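Local coordinates for EDD domain protein, DegV family (Ruminococcus gnavus, PDB 3JR7) that is of unknown function but probably binds a lipid such as a fatty acid, at residues Glu143-Leu148 with Glu168-Glu173; His175-Leu180 with Asp235-Asp240. One frame throughout, in Å; residues are numbered along the deposited sequence.

Contact 1. Residues Glu143-Leu148 with Glu168-Glu173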
# COMPACT_ATOMS: atom_id res chain seq x y z
N GLU A 143 -2.93 1.29 -1.42
CA GLU A 143 -4.12 0.49 -1.01
C GLU A 143 -5.09 1.34 -0.20
O GLU A 143 -6.33 1.27 -0.37
CB GLU A 143 -3.67 -0.71 -0.21
CG GLU A 143 -2.80 -1.70 -1.01
CD GLU A 143 -2.25 -2.83 -0.15
OE1 GLU A 143 -3.05 -3.53 0.48
OE2 GLU A 143 -1.02 -3.00 -0.12
N THR A 144 -4.53 2.15 0.70
CA THR A 144 -5.30 3.02 1.57
C THR A 144 -6.17 3.92 0.71
O THR A 144 -7.39 4.03 0.93
CB THR A 144 -4.37 3.91 2.42
OG1 THR A 144 -3.38 3.10 3.08
CG2 THR A 144 -5.16 4.71 3.40
N LEU A 145 -5.55 4.53 -0.27
CA LEU A 145 -6.27 5.48 -1.13
C LEU A 145 -7.38 4.80 -1.95
O LEU A 145 -8.46 5.36 -2.10
CB LEU A 145 -5.31 6.24 -2.05
CG LEU A 145 -4.55 7.40 -1.42
CD1 LEU A 145 -3.47 7.90 -2.39
CD2 LEU A 145 -5.48 8.51 -0.99
N ILE A 146 -7.12 3.60 -2.41
CA ILE A 146 -8.14 2.78 -3.11
C ILE A 146 -9.35 2.47 -2.17
O ILE A 146 -10.49 2.69 -2.57
CB ILE A 146 -7.52 1.48 -3.68
CG1 ILE A 146 -6.48 1.83 -4.78
CG2 ILE A 146 -8.59 0.55 -4.27
CD1 ILE A 146 -5.55 0.68 -5.11
N ALA A 147 -9.08 2.06 -0.93
CA ALA A 147 -10.10 1.84 0.08
C ALA A 147 -10.96 3.10 0.29
O ALA A 147 -12.21 2.99 0.35
CB ALA A 147 -9.49 1.39 1.43
N LEU A 148 -10.30 4.26 0.40
CA LEU A 148 -11.00 5.56 0.52
C LEU A 148 -11.90 5.85 -0.69
O LEU A 148 -13.03 6.36 -0.57
CB LEU A 148 -10.01 6.72 0.75
CG LEU A 148 -9.36 6.78 2.13
CD1 LEU A 148 -8.26 7.78 2.26
CD2 LEU A 148 -10.46 7.04 3.25
N GLU A 168 -11.56 0.84 -10.37
CA GLU A 168 -10.58 0.37 -11.33
C GLU A 168 -10.01 1.54 -12.14
O GLU A 168 -8.82 1.53 -12.44
CB GLU A 168 -11.11 -0.77 -12.23
CG GLU A 168 -11.39 -2.09 -11.47
CD GLU A 168 -10.12 -2.92 -11.07
OE1 GLU A 168 -8.97 -2.45 -11.42
OE2 GLU A 168 -10.30 -4.06 -10.44
N CYS A 169 -10.84 2.54 -12.47
CA CYS A 169 -10.35 3.74 -13.16
C CYS A 169 -9.35 4.48 -12.25
O CYS A 169 -8.26 4.85 -12.66
CB CYS A 169 -11.51 4.68 -13.55
SG CYS A 169 -10.94 6.34 -14.16
N TYR A 170 -9.75 4.71 -11.01
CA TYR A 170 -8.85 5.32 -10.06
C TYR A 170 -7.49 4.58 -9.98
O TYR A 170 -6.43 5.24 -9.98
CB TYR A 170 -9.49 5.44 -8.66
CG TYR A 170 -8.47 5.98 -7.66
CD1 TYR A 170 -7.93 7.25 -7.82
CD2 TYR A 170 -8.00 5.20 -6.61
CE1 TYR A 170 -6.95 7.73 -6.97
CE2 TYR A 170 -7.04 5.69 -5.72
CZ TYR A 170 -6.51 6.95 -5.92
OH TYR A 170 -5.53 7.44 -5.10
N ILE A 171 -7.51 3.25 -9.95
CA ILE A 171 -6.29 2.47 -9.90
C ILE A 171 -5.40 2.79 -11.10
O ILE A 171 -4.17 2.97 -10.97
CB ILE A 171 -6.62 0.99 -9.77
CG1 ILE A 171 -7.19 0.72 -8.35
CG2 ILE A 171 -5.43 0.12 -10.01
CD1 ILE A 171 -7.75 -0.70 -8.16
N GLU A 172 -6.02 2.89 -12.25
CA GLU A 172 -5.32 3.24 -13.49
C GLU A 172 -4.70 4.65 -13.45
O GLU A 172 -3.60 4.85 -13.95
CB GLU A 172 -6.31 3.10 -14.69
CG GLU A 172 -5.70 3.33 -16.09
CD GLU A 172 -5.83 4.75 -16.60
OE1 GLU A 172 -6.51 5.60 -15.96
OE2 GLU A 172 -5.26 5.02 -17.68
N GLU A 173 -5.38 5.61 -12.81
CA GLU A 173 -4.83 6.96 -12.64
C GLU A 173 -3.72 7.05 -11.60
O GLU A 173 -2.86 7.92 -11.71
CB GLU A 173 -5.92 7.95 -12.23
CG GLU A 173 -7.04 7.98 -13.30
CD GLU A 173 -8.35 8.68 -12.86
OE1 GLU A 173 -8.71 8.75 -11.67
OE2 GLU A 173 -9.05 9.14 -13.76

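Contact 2. Residues His175-Leu180 with Asp235-Asp240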
# COMPACT_ATOMS: atom_id res chain seq x y z
N HIS A 175 -0.48 6.61 -9.32
CA HIS A 175 0.96 6.28 -9.42
C HIS A 175 1.61 6.33 -8.04
O HIS A 175 1.24 7.14 -7.21
CB HIS A 175 1.71 7.33 -10.28
CG HIS A 175 1.22 7.45 -11.68
ND1 HIS A 175 0.12 8.21 -12.02
CD2 HIS A 175 1.63 6.84 -12.82
CE1 HIS A 175 -0.10 8.09 -13.32
NE2 HIS A 175 0.79 7.26 -13.82
N THR A 176 2.61 5.48 -7.83
CA THR A 176 3.32 5.32 -6.57
C THR A 176 4.80 5.62 -6.77
O THR A 176 5.41 5.27 -7.82
CB THR A 176 3.21 3.85 -6.07
OG1 THR A 176 1.83 3.51 -6.01
CG2 THR A 176 3.87 3.61 -4.66
N TYR A 177 5.39 6.23 -5.76
CA TYR A 177 6.81 6.63 -5.78
C TYR A 177 7.38 6.39 -4.41
O TYR A 177 6.67 6.52 -3.41
CB TYR A 177 6.90 8.12 -6.08
CG TYR A 177 6.15 8.55 -7.31
CD1 TYR A 177 6.80 8.70 -8.52
CD2 TYR A 177 4.78 8.80 -7.25
CE1 TYR A 177 6.09 9.06 -9.66
CE2 TYR A 177 4.09 9.17 -8.35
CZ TYR A 177 4.75 9.31 -9.55
OH TYR A 177 4.05 9.69 -10.67
N PHE A 178 8.66 6.06 -4.33
CA PHE A 178 9.31 5.93 -3.05
C PHE A 178 10.79 6.16 -3.10
O PHE A 178 11.43 5.99 -4.15
CB PHE A 178 8.99 4.60 -2.37
CG PHE A 178 9.44 3.37 -3.10
CD1 PHE A 178 10.56 2.67 -2.70
CD2 PHE A 178 8.66 2.82 -4.10
CE1 PHE A 178 10.90 1.46 -3.29
CE2 PHE A 178 9.01 1.61 -4.73
CZ PHE A 178 10.12 0.95 -4.35
N VAL A 179 11.32 6.56 -1.96
CA VAL A 179 12.75 6.65 -1.70
C VAL A 179 13.02 6.01 -0.32
O VAL A 179 12.36 6.35 0.69
CB VAL A 179 13.26 8.12 -1.69
CG1 VAL A 179 14.75 8.16 -1.37
CG2 VAL A 179 13.01 8.82 -3.02
N LEU A 180 13.94 5.08 -0.30
CA LEU A 180 14.32 4.38 0.91
C LEU A 180 15.77 4.67 1.26
O LEU A 180 16.55 5.04 0.39
CB LEU A 180 14.20 2.87 0.70
CG LEU A 180 12.85 2.40 0.17
CD1 LEU A 180 12.80 0.86 0.17
CD2 LEU A 180 11.70 3.02 0.94
N ASP A 235 9.50 16.24 -7.97
CA ASP A 235 9.42 16.57 -9.37
C ASP A 235 8.79 15.41 -10.14
O ASP A 235 7.96 15.67 -11.02
CB ASP A 235 10.77 16.91 -9.98
CG ASP A 235 11.38 18.18 -9.42
OD1 ASP A 235 10.63 19.06 -8.95
OD2 ASP A 235 12.63 18.30 -9.46
N CYS A 236 9.18 14.16 -9.86
CA CYS A 236 8.61 13.02 -10.61
C CYS A 236 7.11 12.94 -10.40
O CYS A 236 6.33 12.75 -11.37
CB CYS A 236 9.21 11.71 -10.17
SG CYS A 236 10.90 11.47 -10.66
N VAL A 237 6.67 13.10 -9.17
CA VAL A 237 5.25 13.03 -8.85
C VAL A 237 4.53 14.12 -9.63
O VAL A 237 3.50 13.88 -10.28
CB VAL A 237 4.97 13.23 -7.36
CG1 VAL A 237 3.48 13.20 -7.12
CG2 VAL A 237 5.73 12.18 -6.51
N ALA A 238 5.12 15.31 -9.59
CA ALA A 238 4.53 16.47 -10.25
C ALA A 238 4.45 16.32 -11.77
O ALA A 238 3.48 16.77 -12.40
CB ALA A 238 5.26 17.76 -9.85
N ALA A 239 5.46 15.69 -12.37
CA ALA A 239 5.48 15.46 -13.83
C ALA A 239 4.37 14.52 -14.33
O ALA A 239 3.96 14.62 -15.48
CB ALA A 239 6.84 14.92 -14.27
N ASP A 240 3.92 13.60 -13.48
CA ASP A 240 2.95 12.60 -13.87
C ASP A 240 1.54 13.00 -13.46
O ASP A 240 0.58 12.52 -14.04
CB ASP A 240 3.24 11.24 -13.21
CG ASP A 240 4.51 10.58 -13.72
OD1 ASP A 240 4.94 10.88 -14.87
OD2 ASP A 240 5.07 9.75 -12.95
O HOH W 1 1.97 11.45 -10.01

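Contact 1. Residues Glu143-Leu148 with Glu168-Glu173
L145 and I146 meet Y170 and I171 at the open end of an antiparallel helical hairpin, away from the short connection between helix 141-155 and helix 160-173. The short helical segments lie 10.2 Å apart, axis to axis, with 148° between their directions. Behind the contact, E143 and A147 reach strand 22-27, and T144 ties its hydroxyl OG1 to the carbonyl of E31. The first residue to touch is L145. Its side chain lies against the phenol oxygen of Y170: CB of L145 is 3.3 Å from OH of Y170, and CD1 of L145 sits 3.4 Å from the same atom. That oxygen has a polar partner just beyond its own helix, NE2 of Q174, so the leucine packs against a hydroxyl already engaged in a hydrogen bond. The ring is sent across the gap by the first torsion of Y170, with CG opposite the backbone N (chi1 175°). At I146 the backbone itself meets the ring at its edge, with N close to the ring plane and 3.9 Å from CE2 of Y170. The side chain continues the contact, CG1 of I146 standing 4.0 Å from that same CE2. Beyond the tyrosine the two isoleucines cross at about a right angle. I171 keeps CG1 beside its backbone N, and its extended chain carries CG1 and CD1 up to I146. The interlock is purely apolar and buried: I146 CD1 rests 3.6 Å from I171 CG1, and I146 CG2 lies 4.2 Å from I171 CD1.

Contact 2. Residues His175-Leu180 with Asp235-Asp240
Y177 carries nearly all of this contact, laying its ring against V237 and its hydroxyl against D240. The buried, packed part is the ring face over V237: CG2 of V237 sits above it, 3.8 Å from the ring centroid and 19° off the normal, a CH-pi contact. The other side is partly exposed, yet holds the shortest approach. With CG opposite the carbonyl carbon (chi1 -52°), the ring reaches along the helix until OH of Y177 gives a very short hydrogen bond, 2.5 Å, to OD2 of D240. This oxygen approaches at the ring edge, in plane, and the carboxylate is turned 27° from the ring. A water donates to Y177 OH at 2.8 Å and also to the V237 carbonyl oxygen, so the phenol oxygen is both donor and acceptor. On this side too, C236 adds a light touch, its CB 4.1 Å from CE1 of Y177, while H175 leaves NE2 5.0 Å from OD2 of D240, near but not in contact. T176 and F178, alternating with Y177 along the strand, belong to the polyether pocket. Strand 176-179 and helix 226-240, nearly antiparallel, thus form the sheet-and-helix layer packing of an alpha/beta domain, with the ligand pocket beyond the sheet.

In the fold
The two contacts follow each other in the chain: helix 160-173 ends contact 1, and strand 176-179 opens contact 2, with Q174 and H175 joining them. The contact centres are 16 Å apart, and the segments touch only by adjoining in sequence. Contact 1 lies deeper, 10 Å from the chain centre against 15 Å for contact 2. Its helix 141-155 packs on strand 22-27 of one mixed sheet and, through T144, L145 and L148, meets F277 of strand 275-280 in the other, the sheet to which strand 176-179 belongs. The strand of contact 2 borders the pocket holding the bound polyether through T176 and F178, while Y177 of the same strand faces the helix; the pocket is consistent with the lipid site expected for the family.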